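Long-range contact in regulatory protein SdiA (Escherichia coli, PDB 4LFU), which activates transcription of the ftsQAZ cell-division genes and senses acyl-homoserine lactone autoinducers as a LuxR-type quorum-sensing receptor: residues M178-A192 against K227-I240. Sequence-based numbering, arbitrary orientation.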
loop_
_atom_site.group_PDB
_atom_site.type_symbol
_atom_site.label_atom_id
_atom_site.label_comp_id
_atom_site.label_asym_id
_atom_site.label_seq_id
_atom_site.Cartn_x
_atom_site.Cartn_y
_atom_site.Cartn_z
ATOM N N MET A 178 4.193 17.021 -5.899
ATOM C CA MET A 178 4.165 17.084 -7.356
ATOM C C MET A 178 2.790 17.574 -7.764
ATOM O O MET A 178 1.891 16.771 -8.074
ATOM C CB MET A 178 4.473 15.724 -8.017
ATOM C CG MET A 178 5.496 14.868 -7.275
ATOM S SD MET A 178 6.230 13.494 -8.209
ATOM C CE MET A 178 7.101 12.799 -6.817
ATOM N N ASN A 179 2.616 18.897 -7.723
ATOM C CA ASN A 179 1.355 19.500 -8.133
ATOM C C ASN A 179 1.356 19.615 -9.646
ATOM O O ASN A 179 1.813 20.603 -10.196
ATOM C CB ASN A 179 1.157 20.875 -7.484
ATOM C CG ASN A 179 1.056 20.799 -5.971
ATOM O OD1 ASN A 179 0.291 19.989 -5.410
ATOM N ND2 ASN A 179 1.836 21.643 -5.289
ATOM N N PHE A 180 0.885 18.578 -10.311
ATOM C CA PHE A 180 0.961 18.526 -11.758
ATOM C C PHE A 180 -0.437 18.671 -12.307
ATOM O O PHE A 180 -1.397 18.223 -11.692
ATOM C CB PHE A 180 1.596 17.217 -12.279
ATOM C CG PHE A 180 3.076 17.059 -11.967
ATOM C CD1 PHE A 180 3.857 18.133 -11.523
ATOM C CD2 PHE A 180 3.693 15.824 -12.145
ATOM C CE1 PHE A 180 5.223 17.970 -11.234
ATOM C CE2 PHE A 180 5.061 15.659 -11.869
ATOM C CZ PHE A 180 5.819 16.737 -11.420
ATOM N N SER A 181 -0.523 19.308 -13.472
ATOM C CA SER A 181 -1.775 19.509 -14.178
ATOM C C SER A 181 -2.189 18.185 -14.749
ATOM O O SER A 181 -1.362 17.281 -14.890
ATOM C CB SER A 181 -1.571 20.507 -15.328
ATOM O OG SER A 181 -0.846 19.907 -16.410
ATOM N N LYS A 182 -3.467 18.086 -15.101
ATOM C CA LYS A 182 -4.012 16.921 -15.787
ATOM C C LYS A 182 -3.195 16.555 -17.026
ATOM O O LYS A 182 -2.901 15.387 -17.251
ATOM C CB LYS A 182 -5.457 17.183 -16.220
ATOM C CG LYS A 182 -6.516 16.936 -15.163
ATOM C CD LYS A 182 -7.916 16.757 -15.812
ATOM C CE LYS A 182 -7.936 15.632 -16.895
ATOM N NZ LYS A 182 -7.667 14.223 -16.369
ATOM N N ARG A 183 -2.878 17.556 -17.845
ATOM C CA ARG A 183 -2.123 17.347 -19.084
ATOM C C ARG A 183 -0.689 16.895 -18.814
ATOM O O ARG A 183 -0.172 16.039 -19.516
ATOM C CB ARG A 183 -2.108 18.628 -19.921
ATOM C CG ARG A 183 -1.295 18.536 -21.200
ATOM C CD ARG A 183 -1.872 17.493 -22.106
ATOM N NE ARG A 183 -1.974 17.979 -23.472
ATOM C CZ ARG A 183 -2.785 17.467 -24.393
ATOM N NH1 ARG A 183 -3.572 16.441 -24.098
ATOM N NH2 ARG A 183 -2.805 17.998 -25.612
ATOM N N GLU A 184 -0.049 17.471 -17.800
ATOM C CA GLU A 184 1.284 17.029 -17.378
ATOM C C GLU A 184 1.276 15.546 -16.986
ATOM O O GLU A 184 2.072 14.776 -17.505
ATOM C CB GLU A 184 1.826 17.930 -16.256
ATOM C CG GLU A 184 2.239 19.292 -16.786
ATOM C CD GLU A 184 2.683 20.302 -15.720
ATOM O OE1 GLU A 184 3.364 21.271 -16.120
ATOM O OE2 GLU A 184 2.349 20.162 -14.518
ATOM N N LYS A 185 0.352 15.156 -16.099
ATOM C CA LYS A 185 0.150 13.756 -15.687
ATOM C C LYS A 185 -0.105 12.804 -16.870
ATOM O O LYS A 185 0.478 11.704 -16.939
ATOM C CB LYS A 185 -0.976 13.639 -14.657
ATOM C CG LYS A 185 -0.648 14.258 -13.310
ATOM C CD LYS A 185 -1.706 13.939 -12.261
ATOM C CE LYS A 185 -2.244 15.229 -11.630
ATOM N NZ LYS A 185 -2.385 15.189 -10.125
ATOM N N GLU A 186 -0.938 13.235 -17.818
ATOM C CA GLU A 186 -1.204 12.437 -19.027
ATOM C C GLU A 186 0.061 12.155 -19.846
ATOM O O GLU A 186 0.322 11.020 -20.218
ATOM C CB GLU A 186 -2.287 13.102 -19.884
ATOM C CG GLU A 186 -2.494 12.461 -21.264
ATOM C CD GLU A 186 -3.645 13.106 -22.029
ATOM O OE1 GLU A 186 -3.653 14.348 -22.143
ATOM O OE2 GLU A 186 -4.555 12.376 -22.501
ATOM N N ILE A 187 0.829 13.197 -20.145
ATOM C CA ILE A 187 2.157 13.055 -20.755
ATOM C C ILE A 187 3.126 12.176 -19.926
ATOM O O ILE A 187 3.869 11.381 -20.480
ATOM C CB ILE A 187 2.771 14.451 -21.092
ATOM C CG1 ILE A 187 2.081 15.029 -22.349
ATOM C CG2 ILE A 187 4.325 14.369 -21.318
ATOM C CD1 ILE A 187 2.149 16.527 -22.472
ATOM N N LEU A 188 3.089 12.315 -18.599
ATOM C CA LEU A 188 3.922 11.515 -17.708
ATOM C C LEU A 188 3.626 10.030 -17.839
ATOM O O LEU A 188 4.540 9.227 -17.975
ATOM C CB LEU A 188 3.766 11.984 -16.270
ATOM C CG LEU A 188 5.056 11.816 -15.467
ATOM C CD1 LEU A 188 6.269 12.494 -16.169
ATOM C CD2 LEU A 188 4.814 12.351 -14.068
ATOM N N ARG A 189 2.344 9.684 -17.845
ATOM C CA ARG A 189 1.889 8.302 -18.070
ATOM C C ARG A 189 2.398 7.639 -19.337
ATOM O O ARG A 189 2.766 6.457 -19.314
ATOM C CB ARG A 189 0.363 8.216 -18.007
ATOM C CG ARG A 189 -0.183 8.396 -16.589
ATOM C CD ARG A 189 -1.655 7.942 -16.496
ATOM N NE ARG A 189 -2.534 8.796 -17.306
ATOM C CZ ARG A 189 -3.017 9.969 -16.905
ATOM N NH1 ARG A 189 -2.729 10.449 -15.692
ATOM N NH2 ARG A 189 -3.807 10.654 -17.713
ATOM N N TRP A 190 2.413 8.379 -20.443
ATOM C CA TRP A 190 2.941 7.854 -21.707
ATOM C C TRP A 190 4.460 7.723 -21.646
ATOM O O TRP A 190 5.036 6.824 -22.277
ATOM C CB TRP A 190 2.489 8.698 -22.937
ATOM C CG TRP A 190 1.045 8.503 -23.265
ATOM C CD1 TRP A 190 0.032 9.380 -23.018
ATOM C CD2 TRP A 190 0.433 7.335 -23.847
ATOM N NE1 TRP A 190 -1.171 8.844 -23.416
ATOM C CE2 TRP A 190 -0.957 7.591 -23.925
ATOM C CE3 TRP A 190 0.924 6.101 -24.315
ATOM C CZ2 TRP A 190 -1.866 6.663 -24.454
ATOM C CZ3 TRP A 190 0.022 5.173 -24.842
ATOM C CH2 TRP A 190 -1.360 5.457 -24.904
ATOM N N THR A 191 5.091 8.624 -20.893
ATOM C CA THR A 191 6.539 8.565 -20.633
ATOM C C THR A 191 6.945 7.268 -19.889
ATOM O O THR A 191 7.884 6.551 -20.290
ATOM C CB THR A 191 7.001 9.840 -19.888
ATOM O OG1 THR A 191 6.743 10.963 -20.732
ATOM C CG2 THR A 191 8.519 9.796 -19.539
ATOM N N ALA A 192 6.192 6.968 -18.838
ATOM C CA ALA A 192 6.399 5.789 -18.017
ATOM C C ALA A 192 6.151 4.487 -18.778
ATOM O O ALA A 192 6.618 3.432 -18.353
ATOM C CB ALA A 192 5.513 5.877 -16.775
ATOM N N LYS A 227 13.190 13.578 -17.486
ATOM C CA LYS A 227 11.832 13.032 -17.416
ATOM C C LYS A 227 11.743 11.680 -16.677
ATOM O O LYS A 227 10.695 11.338 -16.127
ATOM C CB LYS A 227 11.268 12.884 -18.836
ATOM C CG LYS A 227 11.997 11.870 -19.719
ATOM C CD LYS A 227 11.665 12.053 -21.193
ATOM C CE LYS A 227 11.874 10.747 -21.956
ATOM N NZ LYS A 227 11.562 10.878 -23.405
ATOM N N THR A 228 12.840 10.919 -16.698
ATOM C CA THR A 228 12.910 9.588 -16.057
ATOM C C THR A 228 12.716 9.688 -14.570
ATOM O O THR A 228 11.930 8.922 -14.015
ATOM C CB THR A 228 14.242 8.825 -16.340
ATOM O OG1 THR A 228 14.518 8.839 -17.747
ATOM C CG2 THR A 228 14.138 7.362 -15.853
ATOM N N GLN A 229 13.431 10.625 -13.943
ATOM C CA GLN A 229 13.291 10.892 -12.506
ATOM C C GLN A 229 11.874 11.372 -12.169
ATOM O O GLN A 229 11.301 10.973 -11.153
ATOM C CB GLN A 229 14.343 11.906 -11.967
ATOM C CG GLN A 229 14.152 12.085 -10.440
ATOM C CD GLN A 229 14.934 13.215 -9.800
ATOM O OE1 GLN A 229 16.125 13.090 -9.551
ATOM N NE2 GLN A 229 14.242 14.306 -9.464
ATOM N N VAL A 230 11.303 12.223 -13.027
ATOM C CA VAL A 230 9.913 12.689 -12.805
ATOM C C VAL A 230 8.913 11.545 -12.871
ATOM O O VAL A 230 8.092 11.364 -11.961
ATOM C CB VAL A 230 9.484 13.776 -13.794
ATOM C CG1 VAL A 230 8.067 14.255 -13.452
ATOM C CG2 VAL A 230 10.452 14.903 -13.758
ATOM N N ALA A 231 8.993 10.760 -13.937
ATOM C CA ALA A 231 8.113 9.615 -14.101
ATOM C C ALA A 231 8.283 8.580 -12.982
ATOM O O ALA A 231 7.299 8.038 -12.477
ATOM C CB ALA A 231 8.331 8.977 -15.482
ATOM N N CYS A 232 9.527 8.294 -12.591
ATOM C CA CYS A 232 9.785 7.293 -11.527
ATOM C C CYS A 232 9.318 7.739 -10.169
ATOM O O CYS A 232 8.784 6.948 -9.436
ATOM C CB CYS A 232 11.263 6.930 -11.453
ATOM S SG CYS A 232 11.751 5.964 -12.849
ATOM N N TYR A 233 9.527 9.011 -9.841
ATOM C CA TYR A 233 9.010 9.580 -8.593
ATOM C C TYR A 233 7.476 9.547 -8.527
ATOM O O TYR A 233 6.888 9.124 -7.514
ATOM C CB TYR A 233 9.551 10.997 -8.384
ATOM C CG TYR A 233 10.886 11.048 -7.659
ATOM C CD1 TYR A 233 11.991 10.359 -8.138
ATOM C CD2 TYR A 233 11.037 11.795 -6.486
ATOM C CE1 TYR A 233 13.221 10.418 -7.481
ATOM C CE2 TYR A 233 12.273 11.856 -5.808
ATOM C CZ TYR A 233 13.352 11.167 -6.316
ATOM O OH TYR A 233 14.565 11.233 -5.668
ATOM N N ALA A 234 6.849 9.971 -9.618
ATOM C CA ALA A 234 5.395 9.866 -9.811
ATOM C C ALA A 234 4.845 8.433 -9.704
ATOM O O ALA A 234 3.833 8.173 -9.041
ATOM C CB ALA A 234 5.049 10.436 -11.174
ATOM N N ALA A 235 5.508 7.513 -10.400
ATOM C CA ALA A 235 5.170 6.103 -10.359
ATOM C C ALA A 235 5.318 5.541 -8.928
ATOM O O ALA A 235 4.417 4.832 -8.446
ATOM C CB ALA A 235 6.020 5.353 -11.316
ATOM N N ALA A 236 6.415 5.899 -8.232
ATOM C CA ALA A 236 6.691 5.336 -6.892
ATOM C C ALA A 236 5.697 5.763 -5.815
ATOM O O ALA A 236 5.324 4.959 -4.949
ATOM C CB ALA A 236 8.093 5.657 -6.459
ATOM N N THR A 237 5.305 7.043 -5.857
ATOM C CA THR A 237 4.436 7.625 -4.847
ATOM C C THR A 237 2.961 7.478 -5.197
ATOM O O THR A 237 2.095 7.797 -4.386
ATOM C CB THR A 237 4.733 9.114 -4.654
ATOM O OG1 THR A 237 4.645 9.752 -5.932
ATOM C CG2 THR A 237 6.118 9.322 -4.078
ATOM N N GLY A 238 2.682 7.036 -6.418
ATOM C CA GLY A 238 1.323 6.801 -6.867
ATOM C C GLY A 238 0.638 8.025 -7.428
ATOM O O GLY A 238 -0.575 8.026 -7.560
ATOM N N LEU A 239 1.398 9.072 -7.753
ATOM C CA LEU A 239 0.807 10.291 -8.341
ATOM C C LEU A 239 0.230 9.991 -9.727
ATOM O O LEU A 239 -0.872 10.443 -10.066
ATOM C CB LEU A 239 1.825 11.429 -8.435
ATOM C CG LEU A 239 1.463 12.569 -9.402
ATOM C CD1 LEU A 239 0.652 13.664 -8.711
ATOM C CD2 LEU A 239 2.701 13.165 -10.083
ATOM N N ILE A 240 1.008 9.231 -10.501
ATOM C CA ILE A 240 0.670 8.671 -11.806
ATOM C C ILE A 240 -0.548 7.723 -11.727
ATOM O O ILE A 240 -0.891 7.153 -10.673
ATOM C CB ILE A 240 1.933 7.897 -12.346
ATOM C CG1 ILE A 240 2.617 8.646 -13.495
ATOM C CG2 ILE A 240 1.589 6.492 -12.763
ATOM C CD1 ILE A 240 3.788 7.883 -14.106
HETATM O O HOH W 1 8.815 10.580 -23.378
#
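Leu239 and Met178 interlock where the first and last helices of the LuxR-type helix-turn-helix domain close on each other. Helices 182-192 and 227-237 run nearly perpendicular, at 99°, with axes 9.3 Å apart, and the loop leading into the first meets the tail leaving the second. Past Gly238, which turns out of the last helix with positive phi, Leu239 swings its side chain back across the incoming loop. With CG anti to the backbone N (chi1 162°), it splits its two methyls between partners: CD1 touches Met178 O and lies 3.7 Å from Lys185 NZ, while CD2 lies 3.5 Å from Phe180 CD2 and also meets Met178 CB. That same Met178 CB sits over the centre of the Phe180 ring, 3.8 Å above its plane, and Leu239 CD2 joins this pair from the tail.

Beyond CG the Met178 chain is extended, which carries SD past Ala234 and lays CE 3.4 Å from Tyr233 CB, near the plane of the tyrosine ring at its edge. Tyr233 OH is hydrogen-bonded to Glu193 of the second subunit, and its ring meets Phe52 of its own chain.

Partway along helix 182-192, Leu188 packs against the face of helix 227-237. Its CD1 rests on Val230 CG1, which Phe180 CE2 also touches, and on the backbone of Ala231. Ile240 CD1 lies 3.8 Å from Ala192 CB, and Phe52 of the second subunit packs on both residues. Where the start of helix 227-237 comes near Thr191, a water accepts from Lys227 NZ and gives a weak bond to Thr191 OG1. Leu188 CD2 presses on Ala234 CB at 3.5 Å, closer than two such carbons usually come.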